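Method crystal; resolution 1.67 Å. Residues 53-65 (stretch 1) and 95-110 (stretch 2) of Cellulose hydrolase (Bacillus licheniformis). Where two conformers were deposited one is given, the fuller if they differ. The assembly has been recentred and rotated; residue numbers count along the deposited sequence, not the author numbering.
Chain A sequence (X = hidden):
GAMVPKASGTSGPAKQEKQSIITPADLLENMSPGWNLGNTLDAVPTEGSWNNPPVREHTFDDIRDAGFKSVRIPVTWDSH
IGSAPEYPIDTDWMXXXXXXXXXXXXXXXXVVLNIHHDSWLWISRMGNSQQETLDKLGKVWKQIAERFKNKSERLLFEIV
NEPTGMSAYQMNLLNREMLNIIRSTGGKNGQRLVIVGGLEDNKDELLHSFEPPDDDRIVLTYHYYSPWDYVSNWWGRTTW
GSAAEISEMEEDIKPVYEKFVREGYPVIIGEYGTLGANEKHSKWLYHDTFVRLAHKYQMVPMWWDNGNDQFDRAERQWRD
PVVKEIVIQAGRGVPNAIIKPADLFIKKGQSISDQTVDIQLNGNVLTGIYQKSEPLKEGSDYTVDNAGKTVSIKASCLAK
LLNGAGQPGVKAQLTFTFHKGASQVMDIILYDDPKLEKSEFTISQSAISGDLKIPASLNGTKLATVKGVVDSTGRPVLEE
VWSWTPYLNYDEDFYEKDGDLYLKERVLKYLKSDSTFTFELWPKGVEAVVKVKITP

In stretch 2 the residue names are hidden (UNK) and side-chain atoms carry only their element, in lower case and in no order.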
# COMPACT_ATOMS: atom_id res chain seq x y z
N PRO A 53 -8.35 6.66 14.79
CA PRO A 53 -8.52 7.69 15.82
C PRO A 53 -7.31 8.62 15.82
O PRO A 53 -6.34 8.31 15.14
CB PRO A 53 -8.58 6.87 17.11
CG PRO A 53 -7.65 5.73 16.82
CD PRO A 53 -7.84 5.40 15.36
N PRO A 54 -7.36 9.73 16.57
CA PRO A 54 -6.14 10.54 16.68
C PRO A 54 -4.96 9.69 17.17
O PRO A 54 -5.12 8.85 18.08
CB PRO A 54 -6.52 11.63 17.68
CG PRO A 54 -8.03 11.75 17.54
CD PRO A 54 -8.50 10.35 17.26
N VAL A 55 -3.80 9.87 16.55
CA VAL A 55 -2.69 8.96 16.78
C VAL A 55 -2.22 9.03 18.23
O VAL A 55 -2.14 10.10 18.83
CB VAL A 55 -1.50 9.25 15.81
CG1 VAL A 55 -0.99 10.68 15.98
CG2 VAL A 55 -0.37 8.23 16.01
N ARG A 56 -1.96 7.86 18.81
CA ARG A 56 -1.38 7.77 20.14
C ARG A 56 0.13 7.86 20.04
O ARG A 56 0.71 7.39 19.07
CB ARG A 56 -1.80 6.47 20.82
CG ARG A 56 -3.27 6.14 20.68
CD ARG A 56 -4.10 6.77 21.78
NE ARG A 56 -3.53 6.50 23.10
CZ ARG A 56 -3.55 5.31 23.70
NH1 ARG A 56 -4.10 4.26 23.10
NH2 ARG A 56 -3.00 5.16 24.90
N GLU A 57 0.76 8.46 21.05
CA GLU A 57 2.22 8.57 21.05
C GLU A 57 2.90 7.21 20.85
O GLU A 57 3.89 7.10 20.13
CB GLU A 57 2.71 9.22 22.35
CG GLU A 57 4.20 9.55 22.35
CD GLU A 57 4.69 10.11 23.67
OE1 GLU A 57 3.86 10.49 24.52
OE2 GLU A 57 5.92 10.18 23.86
N HIS A 58 2.34 6.15 21.44
CA HIS A 58 3.02 4.86 21.44
C HIS A 58 3.04 4.21 20.06
O HIS A 58 3.82 3.29 19.82
CB HIS A 58 2.40 3.90 22.47
CG HIS A 58 1.00 3.48 22.17
ND1 HIS A 58 -0.05 3.73 23.02
CD2 HIS A 58 0.48 2.79 21.12
CE1 HIS A 58 -1.16 3.23 22.51
NE2 HIS A 58 -0.87 2.67 21.35
N THR A 59 2.22 4.71 19.15
CA THR A 59 2.26 4.20 17.78
C THR A 59 3.63 4.49 17.17
O THR A 59 4.16 3.66 16.41
CB THR A 59 1.11 4.81 16.94
OG1 THR A 59 -0.14 4.33 17.46
CG2 THR A 59 1.23 4.42 15.49
N PHE A 60 4.24 5.62 17.52
CA PHE A 60 5.57 5.92 16.98
C PHE A 60 6.64 5.01 17.58
O PHE A 60 7.62 4.66 16.91
CB PHE A 60 5.91 7.40 17.19
CG PHE A 60 5.10 8.31 16.31
CD1 PHE A 60 5.41 8.42 14.97
CD2 PHE A 60 3.99 8.99 16.81
CE1 PHE A 60 4.65 9.22 14.11
CE2 PHE A 60 3.22 9.81 15.96
CZ PHE A 60 3.56 9.92 14.61
N ASP A 61 6.44 4.60 18.83
CA ASP A 61 7.33 3.61 19.43
C ASP A 61 7.19 2.27 18.70
O ASP A 61 8.17 1.55 18.54
CB ASP A 61 7.02 3.46 20.91
CG ASP A 61 7.44 4.67 21.71
OD1 ASP A 61 8.58 5.17 21.53
OD2 ASP A 61 6.62 5.12 22.51
N ASP A 62 5.97 1.95 18.28
CA ASP A 62 5.69 0.70 17.58
C ASP A 62 6.36 0.70 16.21
O ASP A 62 6.89 -0.31 15.76
CB ASP A 62 4.18 0.47 17.44
CG ASP A 62 3.49 0.13 18.77
OD1 ASP A 62 4.17 -0.31 19.70
OD2 ASP A 62 2.25 0.30 18.87
N ILE A 63 6.35 1.86 15.55
CA ILE A 63 6.96 1.95 14.22
C ILE A 63 8.48 1.90 14.36
O ILE A 63 9.19 1.34 13.52
CB ILE A 63 6.52 3.22 13.50
CG1 ILE A 63 5.00 3.18 13.33
CG2 ILE A 63 7.18 3.31 12.13
CD1 ILE A 63 4.50 1.99 12.50
N ARG A 64 8.98 2.48 15.44
CA ARG A 64 10.40 2.37 15.73
C ARG A 64 10.79 0.91 15.98
O ARG A 64 11.81 0.42 15.46
CB ARG A 64 10.76 3.23 16.95
CG ARG A 64 12.24 3.37 17.23
CD ARG A 64 12.38 3.94 18.63
NE ARG A 64 13.41 4.95 18.71
CZ ARG A 64 13.53 5.82 19.71
NH1 ARG A 64 12.67 5.81 20.74
NH2 ARG A 64 14.52 6.70 19.68
N ASP A 65 9.98 0.20 16.76
CA ASP A 65 10.26 -1.20 17.08
C ASP A 65 10.40 -2.04 15.81
O ASP A 65 11.21 -2.97 15.76
CB ASP A 65 9.16 -1.81 17.95
CG ASP A 65 9.18 -1.31 19.36
OD1 ASP A 65 10.15 -0.59 19.73
OD2 ASP A 65 8.25 -1.65 20.11
N UNK A 95 -0.75 23.46 17.07
CA UNK A 95 -0.17 22.83 18.25
C UNK A 95 -0.19 21.32 18.15
O UNK A 95 0.76 20.65 18.56
c UNK A 95 -0.88 23.26 19.54
c UNK A 95 -0.60 24.69 19.92
n UNK A 95 -1.39 25.22 20.86
o UNK A 95 0.32 25.32 19.39
N UNK A 96 -1.28 20.77 17.61
CA UNK A 96 -1.42 19.33 17.50
C UNK A 96 -0.45 18.77 16.46
O UNK A 96 0.19 17.75 16.69
c UNK A 96 -2.77 16.50 17.97
c UNK A 96 -2.70 14.04 18.34
n UNK A 96 -2.10 14.21 19.51
n UNK A 96 -3.02 15.10 17.59
n UNK A 96 -2.96 12.82 17.90
c UNK A 96 -2.87 18.94 17.17
c UNK A 96 -3.07 17.47 16.80
N UNK A 97 -0.32 19.45 15.32
CA UNK A 97 0.61 18.99 14.29
C UNK A 97 2.03 19.01 14.84
O UNK A 97 2.81 18.08 14.60
c UNK A 97 0.53 19.85 13.00
c UNK A 97 1.60 19.41 12.00
c UNK A 97 -0.86 19.73 12.35
N UNK A 98 2.37 20.04 15.62
CA UNK A 98 3.71 20.11 16.23
C UNK A 98 3.91 18.98 17.24
O UNK A 98 4.97 18.36 17.28
c UNK A 98 5.38 21.52 17.49
o UNK A 98 6.95 22.95 18.53
o UNK A 98 4.91 23.74 18.28
c UNK A 98 3.96 21.46 16.92
c UNK A 98 5.76 22.84 18.13
N UNK A 99 2.89 18.72 18.05
CA UNK A 99 2.95 17.61 19.02
C UNK A 99 3.26 16.28 18.34
O UNK A 99 4.17 15.55 18.76
o UNK A 99 0.52 16.46 22.83
c UNK A 99 0.33 16.32 21.61
c UNK A 99 1.63 17.51 19.80
c UNK A 99 1.54 16.28 20.70
o UNK A 99 -0.81 16.22 21.11
N UNK A 100 2.52 15.97 17.27
CA UNK A 100 2.72 14.71 16.57
C UNK A 100 4.07 14.71 15.86
O UNK A 100 4.78 13.72 15.89
c UNK A 100 0.27 14.18 16.30
c UNK A 100 1.90 13.25 14.67
c UNK A 100 1.57 14.43 15.56
N UNK A 101 4.45 15.84 15.26
CA UNK A 101 5.74 15.90 14.58
C UNK A 101 6.88 15.70 15.58
O UNK A 101 7.84 14.99 15.30
o UNK A 101 4.88 17.39 12.85
c UNK A 101 7.25 17.23 13.07
c UNK A 101 5.93 17.24 13.82
N UNK A 102 6.76 16.32 16.76
CA UNK A 102 7.80 16.19 17.79
C UNK A 102 7.94 14.75 18.28
O UNK A 102 9.05 14.26 18.47
c UNK A 102 7.97 18.54 18.75
o UNK A 102 7.55 19.43 19.51
o UNK A 102 8.77 18.78 17.82
c UNK A 102 7.50 17.11 18.98
N UNK A 103 6.81 14.07 18.48
CA UNK A 103 6.83 12.66 18.86
C UNK A 103 7.68 11.82 17.92
O UNK A 103 8.48 10.97 18.35
c UNK A 103 4.65 12.50 20.16
c UNK A 103 0.65 12.57 21.36
c UNK A 103 2.96 12.91 21.66
c UNK A 103 0.89 12.09 20.06
n UNK A 103 4.16 13.24 22.24
c UNK A 103 5.40 12.10 18.93
c UNK A 103 2.17 12.02 19.56
c UNK A 103 3.23 12.43 20.36
c UNK A 103 1.67 12.98 22.17
c UNK A 103 5.17 13.00 21.33
N UNK A 104 7.53 12.06 16.61
CA UNK A 104 8.29 11.31 15.63
C UNK A 104 9.76 11.72 15.71
O UNK A 104 10.66 10.87 15.72
c UNK A 104 7.73 11.56 14.22
N UNK A 105 10.01 13.03 15.77
CA UNK A 105 11.40 13.49 15.77
C UNK A 105 12.15 13.01 17.01
O UNK A 105 13.35 12.71 16.95
c UNK A 105 11.12 15.64 14.35
c UNK A 105 11.46 15.02 15.70
c UNK A 105 10.98 17.15 14.52
c UNK A 105 12.21 15.31 13.35
N UNK A 106 11.47 12.94 18.14
CA UNK A 106 12.13 12.53 19.37
C UNK A 106 12.48 11.05 19.36
O UNK A 106 13.25 10.57 20.19
c UNK A 106 11.25 12.88 20.58
c UNK A 106 11.16 14.39 20.78
o UNK A 106 9.43 13.90 22.35
c UNK A 106 10.09 14.79 21.77
o UNK A 106 9.91 16.02 21.96
N UNK A 107 11.92 10.31 18.40
CA UNK A 107 12.27 8.90 18.22
C UNK A 107 13.35 8.74 17.15
O UNK A 107 13.60 7.64 16.67
n UNK A 107 7.74 9.77 20.88
c UNK A 107 10.29 7.68 19.13
c UNK A 107 7.76 8.49 21.23
c UNK A 107 8.82 7.88 19.09
c UNK A 107 11.02 8.09 17.87
n UNK A 107 8.25 7.58 20.40
n UNK A 107 7.27 8.10 22.40
N UNK A 108 13.98 9.87 16.83
CA UNK A 108 15.11 9.95 15.89
C UNK A 108 14.75 9.60 14.45
O UNK A 108 15.65 9.42 13.63
o UNK A 108 17.80 11.39 17.14
o UNK A 108 18.93 9.94 18.36
c UNK A 108 16.71 9.37 17.76
c UNK A 108 17.89 10.31 17.76
c UNK A 108 16.26 9.06 16.37
N UNK A 109 13.46 9.51 14.14
CA UNK A 109 13.04 9.38 12.74
C UNK A 109 13.47 10.57 11.89
O UNK A 109 13.54 11.72 12.37
c UNK A 109 10.93 7.98 13.16
c UNK A 109 9.45 6.80 14.65
c UNK A 109 10.72 5.56 13.05
c UNK A 109 11.51 9.27 12.63
c UNK A 109 11.28 6.76 12.58
c UNK A 109 10.00 7.98 14.18
c UNK A 109 9.81 5.59 14.09
N UNK A 110 13.72 10.32 10.61
CA UNK A 110 13.64 11.41 9.65
C UNK A 110 12.16 11.55 9.35
O UNK A 110 11.46 10.55 9.23
c UNK A 110 14.46 11.13 8.40
c UNK A 110 18.64 11.77 9.06
c UNK A 110 16.57 12.50 8.13
c UNK A 110 15.94 11.36 8.62
c UNK A 110 18.04 10.64 9.56
o UNK A 110 19.98 11.96 9.29
c UNK A 110 17.92 12.70 8.35
c UNK A 110 16.69 10.45 9.35
O HOH W 1 -2.78 11.52 21.07
O HOH W 2 7.26 12.68 24.50

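Position 95 has two carbons, the second carrying one oxygen and one nitrogen, out of reach: Asn95. At 96, three carbons and a nitrogen lead to a carbon bearing two more nitrogens, a guanidinium whose end reaches Pro54 and the carbonyl of Val55: Arg96. Arg96 NH2 donates to Val55 O (3.0 Å), paying for a carbonyl in the loop before the first helix, and water 1 joins the same pair, donating to Val55 O and accepting from Arg96 NH1.

Position 97 is one carbon carrying two, without contact: Val97. Positions 98 and 99, each three carbons, the third with two oxygens, touch nothing on stretch 1: Glu98 and Glu99. Glu99 still matters, because Glu99 OE1 holds Arg96 NH1 at 2.9 Å in a salt bridge.

At 100 a carbon again forks into two, packing against Val55 and Phe60: Val100, with Val100 CG1 3.7 Å from Phe60 CZ. Position 101, one carbon carrying an oxygen and a carbon, points away: Thr101, its OG1 bonded to Val97 O. Position 102, two carbons with two terminal oxygens, makes no contact: Asp102.

Position 103 shows one carbon, then fused rings holding eight carbons and one nitrogen, against Val55, Glu57 and Phe60: Trp103. Glu57 CG sits 3.5 Å from the centroid of the Trp103 five-membered ring, almost on the normal, so an acidic residue uses its methylene as a lid. Position 104 has a lone carbon against the Phe60 ring: Ala104, with Phe60 CE1 to Ala104 CB 3.9 Å. Position 105, four carbons forked at the second, is out of reach: Leu105.

Position 106, three carbons ending in two oxygens, faces Glu57 across water 2, which donates to both carboxylates: Glu106. At 107, three carbons, a nitrogen and a carbon with two more nitrogens reach the carboxylates of Glu57 and Asp61: Arg107. Arg107 NH2 donates to Glu57 OE2 (2.9 Å) and Asp61 OD2 (3.1 Å), and Arg107 NE to Asp61 OD1 (2.7 Å), while Arg107 NH1 donates to Trp103 O. Position 108, three carbons and two oxygens, sets a carbon at the Arg64 guanidinium edge: Glu108, closing a type I turn begun at Leu105. Position 109, a carbon and a six-carbon ring, turns its edge to Phe60, Ile63 and Arg64: Phe109. Position 110 adds an oxygen to such a ring, out of reach: Tyr110.

The helices run 30° from parallel, their axes 9.4 Å apart at closest approach. Phe60 fills the middle among Val100, Trp103, Ala104 and Phe109. Around it, Arg96 serves a loop carbonyl, and Arg107 gathers two acids four residues apart, its aliphatic part between Phe60 and the Arg64 guanidinium face.

Stretch 2 95-110: NRVEEVTDWALEREFY
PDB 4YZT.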